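Local coordinates for probable Brix domain-containing ribosomal biogenesis protein (Methanothermobacter thermautotrophicus, PDB 1W94) that probably takes part in ribosome biogenesis and is thought to bind rRNA, as an archaeal Imp4-like protein of the Brix family, at residues 121-126 with 131-136. Residues are numbered along the deposited sequence; the frame is centred on the assembly and turned at random.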
loop_
_atom_site.group_PDB
_atom_site.type_symbol
_atom_site.label_atom_id
_atom_site.label_comp_id
_atom_site.label_asym_id
_atom_site.label_seq_id
_atom_site.Cartn_x
_atom_site.Cartn_y
_atom_site.Cartn_z
ATOM N N TRP A 121 -10.849 0.197 3.092
ATOM C CA TRP A 121 -10.203 1.487 3.199
ATOM C C TRP A 121 -11.196 2.641 3.154
ATOM O O TRP A 121 -12.247 2.601 2.481
ATOM C CB TRP A 121 -9.134 1.678 2.115
ATOM C CG TRP A 121 -8.004 0.708 2.195
ATOM C CD1 TRP A 121 -7.930 -0.497 1.582
ATOM C CD2 TRP A 121 -6.784 0.857 2.946
ATOM N NE1 TRP A 121 -6.730 -1.109 1.885
ATOM C CE2 TRP A 121 -6.017 -0.299 2.723
ATOM C CE3 TRP A 121 -6.279 1.850 3.813
ATOM C CZ2 TRP A 121 -4.758 -0.494 3.312
ATOM C CZ3 TRP A 121 -4.991 1.663 4.380
ATOM C CH2 TRP A 121 -4.277 0.509 4.147
ATOM N N SER A 122 -10.851 3.678 3.903
ATOM C CA SER A 122 -11.559 4.930 3.862
ATOM C C SER A 122 -10.551 5.948 3.324
ATOM O O SER A 122 -9.433 6.013 3.831
ATOM C CB SER A 122 -11.949 5.284 5.284
ATOM O OG SER A 122 -12.855 6.342 5.315
ATOM N N ILE A 123 -10.930 6.707 2.301
ATOM C CA ILE A 123 -10.116 7.797 1.762
ATOM C C ILE A 123 -10.739 9.126 2.079
ATOM O O ILE A 123 -11.935 9.340 1.823
ATOM C CB ILE A 123 -9.973 7.702 0.249
ATOM C CG1 ILE A 123 -9.202 6.430 -0.110
ATOM C CG2 ILE A 123 -9.249 8.969 -0.318
ATOM C CD1 ILE A 123 -9.270 6.047 -1.587
ATOM N N ARG A 124 -9.962 10.031 2.666
ATOM C CA ARG A 124 -10.501 11.352 2.934
ATOM C C ARG A 124 -9.476 12.466 2.781
ATOM O O ARG A 124 -8.286 12.203 2.732
ATOM C CB ARG A 124 -11.175 11.395 4.311
ATOM C CG ARG A 124 -10.271 11.837 5.451
ATOM C CD ARG A 124 -9.920 10.707 6.370
ATOM N NE ARG A 124 -9.348 11.174 7.641
ATOM C CZ ARG A 124 -8.973 10.367 8.630
ATOM N NH1 ARG A 124 -9.117 9.046 8.510
ATOM N NH2 ARG A 124 -8.456 10.880 9.739
ATOM N N THR A 125 -9.953 13.715 2.724
ATOM C CA THR A 125 -9.054 14.872 2.673
ATOM C C THR A 125 -8.520 15.172 4.077
ATOM O O THR A 125 -9.042 14.661 5.081
ATOM C CB THR A 125 -9.741 16.128 2.094
ATOM O OG1 THR A 125 -10.826 16.508 2.948
ATOM C CG2 THR A 125 -10.253 15.869 0.665
ATOM N N ASP A 126 -7.477 15.993 4.129
ATOM C CA ASP A 126 -6.774 16.309 5.372
ATOM C C ASP A 126 -6.231 17.733 5.274
ATOM O O ASP A 126 -6.041 18.238 4.181
ATOM C CB ASP A 126 -5.610 15.325 5.571
ATOM C CG ASP A 126 -4.977 15.439 6.955
ATOM O OD1 ASP A 126 -5.607 14.971 7.950
ATOM O OD2 ASP A 126 -3.850 15.993 7.049
ATOM N N TRP A 131 -4.298 13.298 0.924
ATOM C CA TRP A 131 -5.285 12.291 1.282
ATOM C C TRP A 131 -4.794 11.508 2.487
ATOM O O TRP A 131 -3.575 11.319 2.675
ATOM C CB TRP A 131 -5.481 11.299 0.113
ATOM C CG TRP A 131 -5.896 11.981 -1.168
ATOM C CD1 TRP A 131 -5.093 12.272 -2.239
ATOM C CD2 TRP A 131 -7.201 12.474 -1.497
ATOM N NE1 TRP A 131 -5.827 12.922 -3.208
ATOM C CE2 TRP A 131 -7.120 13.053 -2.787
ATOM C CE3 TRP A 131 -8.436 12.466 -0.838
ATOM C CZ2 TRP A 131 -8.228 13.630 -3.429
ATOM C CZ3 TRP A 131 -9.548 13.026 -1.482
ATOM C CH2 TRP A 131 -9.429 13.608 -2.772
ATOM N N VAL A 132 -5.739 11.043 3.303
ATOM C CA VAL A 132 -5.462 10.004 4.295
ATOM C C VAL A 132 -6.272 8.738 3.937
ATOM O O VAL A 132 -7.517 8.809 3.764
ATOM C CB VAL A 132 -5.765 10.482 5.743
ATOM C CG1 VAL A 132 -5.612 9.328 6.756
ATOM C CG2 VAL A 132 -4.821 11.657 6.134
HETATM N N MSE A 133 -5.562 7.613 3.818
HETATM C CA MSE A 133 -6.165 6.325 3.569
HETATM C C MSE A 133 -6.094 5.578 4.870
HETATM O O MSE A 133 -5.011 5.252 5.351
HETATM C CB MSE A 133 -5.412 5.520 2.514
HETATM C CG MSE A 133 -5.473 6.101 1.143
HETATM SE SE MSE A 133 -4.575 4.914 -0.103
HETATM C CE MSE A 133 -5.796 3.451 -0.099
ATOM N N GLU A 134 -7.256 5.318 5.438
ATOM C CA GLU A 134 -7.333 4.687 6.729
ATOM C C GLU A 134 -8.000 3.319 6.626
ATOM O O GLU A 134 -9.069 3.172 6.037
ATOM C CB GLU A 134 -8.119 5.555 7.679
ATOM C CG GLU A 134 -8.522 4.835 8.937
ATOM C CD GLU A 134 -8.549 5.765 10.105
ATOM O OE1 GLU A 134 -9.024 6.907 9.921
ATOM O OE2 GLU A 134 -8.078 5.357 11.192
ATOM N N LEU A 135 -7.355 2.337 7.226
ATOM C CA LEU A 135 -7.877 0.991 7.252
ATOM C C LEU A 135 -8.967 0.890 8.314
ATOM O O LEU A 135 -8.768 1.310 9.470
ATOM C CB LEU A 135 -6.745 -0.016 7.533
ATOM C CG LEU A 135 -7.113 -1.502 7.563
ATOM C CD1 LEU A 135 -7.719 -1.867 6.233
ATOM C CD2 LEU A 135 -5.874 -2.366 7.862
HETATM N N MSE A 136 -10.124 0.359 7.904
HETATM C CA MSE A 136 -11.198 0.019 8.803
HETATM C C MSE A 136 -11.114 -1.480 9.027
HETATM O O MSE A 136 -10.980 -2.247 8.077
HETATM C CB MSE A 136 -12.558 0.376 8.192
HETATM C CG MSE A 136 -12.744 1.854 7.813
HETATM SE SE MSE A 136 -12.252 3.089 9.274
HETATM C CE MSE A 136 -13.849 3.125 10.269
#
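Ser122 and Glu134 exchange two backbone hydrogen bonds, and Arg124 and Val132 do the same, giving the antiparallel ladder of a β-hairpin. Ile123 with Met133, a non-hydrogen-bonded pair, sits between them, and Trp121 with Leu135 follows beyond Ser122 and Glu134. Ile123 CA also approaches Val132 O at 3.4 Å, a CA-H...O contact.

The one charged link is diagonal. Arg124 bends at chi2 (-109°), which runs its chain over the face shared with Val132 and Glu134 and brings NH1 2.6 Å from Glu134 OE1. The oxygen is met on its anti side, close to the guanidinium plane, though the hydrogen bond is bent, with 144° at the hydrogen. Val132 CG1 lies over the centre of one guanidinium face, 3.9 Å above the plane, so an apolar floor backs the salt bridge. With an alanine in place of Glu134, the Arg124 guanidinium would probably lose its carboxylate mate and be freer to turn away from Val132.

Apolar contacts dominate the other face. The Trp121 indole is sandwiched: Leu135 CB makes a CH-pi contact 4.2 Å from the centroid of its six-membered ring, while the selenomethionine Met133 brings CE over the opposite face, toward the rim. Ile123 CG1 runs beside Met133 CG at 3.9 Å, and Ile123 CG2 reaches Trp131 CE3 at 3.6 Å.

Helix 102-108 covers the Ile123, Met133 and Trp131 part of this face, while Phe145 of strand 145-154 meets Trp121. Within the mixed sheet, strand 131-136 pairs onward with strand 145-154, and strand 120-124 with strand 93-94.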